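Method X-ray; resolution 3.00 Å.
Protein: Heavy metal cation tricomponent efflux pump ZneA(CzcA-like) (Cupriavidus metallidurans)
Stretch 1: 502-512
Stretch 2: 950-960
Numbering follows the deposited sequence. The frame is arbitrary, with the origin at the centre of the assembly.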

# COMPACT_ATOMS: atom_id res chain seq x y z
N ALA C 502 64.43 13.87 12.66
CA ALA C 502 64.51 12.48 12.22
C ALA C 502 64.18 12.35 10.73
O ALA C 502 64.51 11.35 10.10
N LEU C 503 63.54 13.38 10.19
CA LEU C 503 63.20 13.41 8.78
C LEU C 503 64.45 13.71 7.97
O LEU C 503 64.56 13.33 6.80
N VAL C 504 65.38 14.40 8.62
CA VAL C 504 66.65 14.79 8.01
C VAL C 504 67.39 13.60 7.41
O VAL C 504 67.90 13.67 6.30
N TRP C 505 67.44 12.50 8.16
CA TRP C 505 68.11 11.29 7.69
C TRP C 505 67.24 10.51 6.71
O TRP C 505 67.74 9.75 5.88
N LEU C 506 65.93 10.71 6.80
CA LEU C 506 65.00 10.06 5.89
C LEU C 506 65.09 10.67 4.50
O LEU C 506 64.76 10.02 3.50
N ALA C 507 65.55 11.92 4.43
CA ALA C 507 65.66 12.61 3.14
C ALA C 507 66.66 12.01 2.14
O ALA C 507 66.25 11.60 1.05
N PRO C 508 67.96 11.93 2.50
CA PRO C 508 68.92 11.48 1.48
C PRO C 508 69.01 9.96 1.37
O PRO C 508 69.57 9.46 0.39
N ARG C 509 68.49 9.24 2.36
CA ARG C 509 68.38 7.79 2.29
C ARG C 509 67.50 7.45 1.11
O ARG C 509 67.74 6.48 0.39
N TYR C 510 66.48 8.27 0.90
CA TYR C 510 65.56 8.12 -0.21
C TYR C 510 66.27 8.41 -1.53
O TYR C 510 66.01 7.76 -2.54
N GLU C 511 67.17 9.39 -1.51
CA GLU C 511 67.92 9.77 -2.71
C GLU C 511 68.87 8.66 -3.15
O GLU C 511 69.12 8.49 -4.35
N SER C 512 69.38 7.91 -2.19
CA SER C 512 70.32 6.82 -2.46
C SER C 512 69.66 5.67 -3.22
O SER C 512 70.15 5.25 -4.27
N VAL C 950 63.30 11.15 -11.94
CA VAL C 950 62.96 10.04 -11.06
C VAL C 950 63.33 10.36 -9.61
O VAL C 950 62.76 9.80 -8.67
N VAL C 951 64.27 11.28 -9.43
CA VAL C 951 64.66 11.73 -8.10
C VAL C 951 64.22 13.18 -7.88
O VAL C 951 64.25 13.69 -6.76
N ARG C 952 63.79 13.83 -8.96
CA ARG C 952 63.32 15.21 -8.89
C ARG C 952 61.81 15.30 -8.73
O ARG C 952 61.31 15.81 -7.72
N GLY C 953 61.08 14.80 -9.72
CA GLY C 953 59.63 14.84 -9.70
C GLY C 953 59.01 13.80 -8.77
O GLY C 953 57.83 13.87 -8.45
N ALA C 954 59.83 12.84 -8.35
CA ALA C 954 59.38 11.77 -7.47
C ALA C 954 60.01 11.91 -6.09
O ALA C 954 59.38 11.58 -5.08
N GLY C 955 61.24 12.39 -6.06
CA GLY C 955 61.99 12.53 -4.82
C GLY C 955 61.43 13.57 -3.88
O GLY C 955 61.66 13.53 -2.68
N GLU C 956 60.67 14.52 -4.44
CA GLU C 956 60.07 15.58 -3.64
C GLU C 956 58.63 15.25 -3.28
O GLU C 956 57.97 16.01 -2.57
N ARG C 957 58.14 14.11 -3.77
CA ARG C 957 56.81 13.64 -3.42
C ARG C 957 56.90 12.68 -2.25
O ARG C 957 55.91 12.05 -1.88
N MET C 958 58.09 12.57 -1.68
CA MET C 958 58.32 11.74 -0.51
C MET C 958 57.38 12.11 0.63
O MET C 958 56.62 11.27 1.12
N ARG C 959 57.41 13.37 1.03
CA ARG C 959 56.60 13.85 2.15
C ARG C 959 55.07 13.77 2.00
O ARG C 959 54.40 13.31 2.92
N PRO C 960 54.52 14.21 0.85
CA PRO C 960 53.06 14.08 0.70
C PRO C 960 52.60 12.63 0.79
O PRO C 960 51.67 12.30 1.53

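The contact is built from a helix, 503-512, laid against a segment that leaves one helix, passes through a turn and enters another at Met958. From the first stretch Leu503, Leu506 and Tyr510 point toward the partner, a three- and four-residue spacing that keeps them on one side of the helix; Val504, Trp505, Pro508 and Ser512 point away.

Tyr510 is the buried anchor. Its chi1 is t (-177°), which carries the ring out from the helix to the turn of 954-957, where OH donates a hydrogen bond to Ala954 O at 3.2 Å. That oxygen lies at the ring edge, near its plane, as suits a phenol donor. It also accepts the turn's own bond from Arg957 N, 3.1 Å from Ala954 O, so one carbonyl serves both the turn and the contact. The ring also lies close to Gly955, with Tyr510 CE2 3.4 Å from Gly955 CA. A CB at Gly955 would clash with Val951 O, within its own stretch, so it is the local backbone, not the tyrosine, that leaves no room for one.

Met958 points toward the helix with chi1 and chi2 both t and chi3 p. The extended first part brings SD to 3.6 Å from Tyr510 CD2 and places it obliquely to the ring, while the final turn directs CE to Ala507, 4.3 Å from Ala507 CB. Met958 CE lies 3.8 Å from Ala507 CA, so the methyl rests on the helix backbone as much as on the alanine side chain.

Arg959 starts sideways, but its end comes nearer. After two m rotamers, chi3 is t (159°), and the guanidinium reaches Leu503 and Leu506, both m,t. Leu503 CG lies over one guanidinium face; NH1 of Arg959 is 3.2 Å from Leu503 CB and 3.4 Å from Leu506 CB. The guanidinium thus has Leu503 over one face, while Leu506 CB approaches it obliquely. At the other end, Val951 CG1 sits 4.4 Å from Glu511 CA, a looser fit.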

# COMPACT_ATOMS: atom_id res chain seq x y z
CB ALA C 502 63.57 11.60 13.04
CB LEU C 503 62.14 14.48 8.52
CG LEU C 503 60.95 14.46 9.47
CD1 LEU C 503 59.94 15.53 9.10
CD2 LEU C 503 60.31 13.09 9.48
CB VAL C 504 67.55 15.53 9.02
CG1 VAL C 504 67.50 14.85 10.39
CG2 VAL C 504 68.99 15.63 8.51
CB TRP C 505 68.51 10.41 8.88
CG TRP C 505 69.06 9.07 8.48
CD1 TRP C 505 68.49 7.85 8.71
CD2 TRP C 505 70.27 8.82 7.76
NE1 TRP C 505 69.28 6.85 8.18
CE2 TRP C 505 70.38 7.42 7.60
CE3 TRP C 505 71.29 9.63 7.24
CZ2 TRP C 505 71.46 6.82 6.94
CZ3 TRP C 505 72.35 9.04 6.59
CH2 TRP C 505 72.43 7.65 6.44
CB LEU C 506 63.56 10.16 6.42
CG LEU C 506 63.26 9.43 7.72
CD1 LEU C 506 61.81 9.65 8.14
CD2 LEU C 506 63.55 7.94 7.59
CB ALA C 507 65.91 14.11 3.35
CB PRO C 508 70.24 12.06 1.97
CG PRO C 508 70.07 12.27 3.45
CD PRO C 508 68.62 12.07 3.81
CB ARG C 509 67.79 7.25 3.60
CG ARG C 509 67.29 5.81 3.55
CD ARG C 509 68.38 4.82 3.15
NE ARG C 509 68.07 3.45 3.55
CZ ARG C 509 67.21 2.65 2.92
NH1 ARG C 509 66.56 3.09 1.85
NH2 ARG C 509 67.00 1.42 3.36
CB TYR C 510 64.36 9.06 -0.02
CG TYR C 510 63.29 8.96 -1.09
CD1 TYR C 510 62.89 7.73 -1.60
CD2 TYR C 510 62.67 10.10 -1.57
CE1 TYR C 510 61.91 7.65 -2.57
CE2 TYR C 510 61.68 10.03 -2.54
CZ TYR C 510 61.31 8.80 -3.03
OH TYR C 510 60.33 8.72 -4.00
CB GLU C 511 68.72 11.05 -2.44
CG GLU C 511 67.87 12.21 -1.95
CD GLU C 511 68.70 13.45 -1.66
OE1 GLU C 511 69.85 13.54 -2.15
OE2 GLU C 511 68.20 14.34 -0.94
CB SER C 512 70.93 6.30 -1.16
OG SER C 512 71.81 5.22 -1.40
CB VAL C 950 63.64 8.73 -11.52
CG1 VAL C 950 63.14 7.54 -10.73
CG2 VAL C 950 63.40 8.51 -13.00
CB VAL C 951 66.19 11.61 -7.89
CG1 VAL C 951 66.53 11.65 -6.40
CG2 VAL C 951 66.70 10.31 -8.50
CB ARG C 952 63.77 16.01 -10.12
CG ARG C 952 65.24 16.42 -10.10
CD ARG C 952 65.70 16.96 -11.45
NE ARG C 952 65.01 18.19 -11.83
CZ ARG C 952 65.27 18.89 -12.94
NH1 ARG C 952 66.22 18.48 -13.77
NH2 ARG C 952 64.59 19.99 -13.20
CB ALA C 954 59.72 10.42 -8.08
CB GLU C 956 60.14 16.92 -4.37
CG GLU C 956 61.55 17.46 -4.51
CD GLU C 956 61.59 18.80 -5.23
OE1 GLU C 956 60.58 19.15 -5.88
OE2 GLU C 956 62.62 19.49 -5.15
CB ARG C 957 56.13 12.97 -4.61
CG ARG C 957 56.00 13.88 -5.81
CD ARG C 957 55.52 15.25 -5.39
NE ARG C 957 56.09 16.31 -6.23
CZ ARG C 957 55.89 17.61 -6.02
NH1 ARG C 957 55.14 18.02 -5.02
NH2 ARG C 957 56.45 18.50 -6.83
CB MET C 958 59.78 11.86 -0.06
CG MET C 958 60.10 11.20 1.27
SD MET C 958 61.86 11.27 1.69
CE MET C 958 62.18 13.03 1.61
CB ARG C 959 57.04 15.25 2.59
CG ARG C 959 58.37 15.26 3.33
CD ARG C 959 58.36 14.25 4.47
NE ARG C 959 59.70 13.86 4.89
CZ ARG C 959 59.97 12.88 5.74
NH1 ARG C 959 61.23 12.59 6.06
NH2 ARG C 959 58.98 12.18 6.27
CB PRO C 960 52.79 14.63 -0.70
CG PRO C 960 53.93 15.51 -0.99
CD PRO C 960 55.11 14.90 -0.31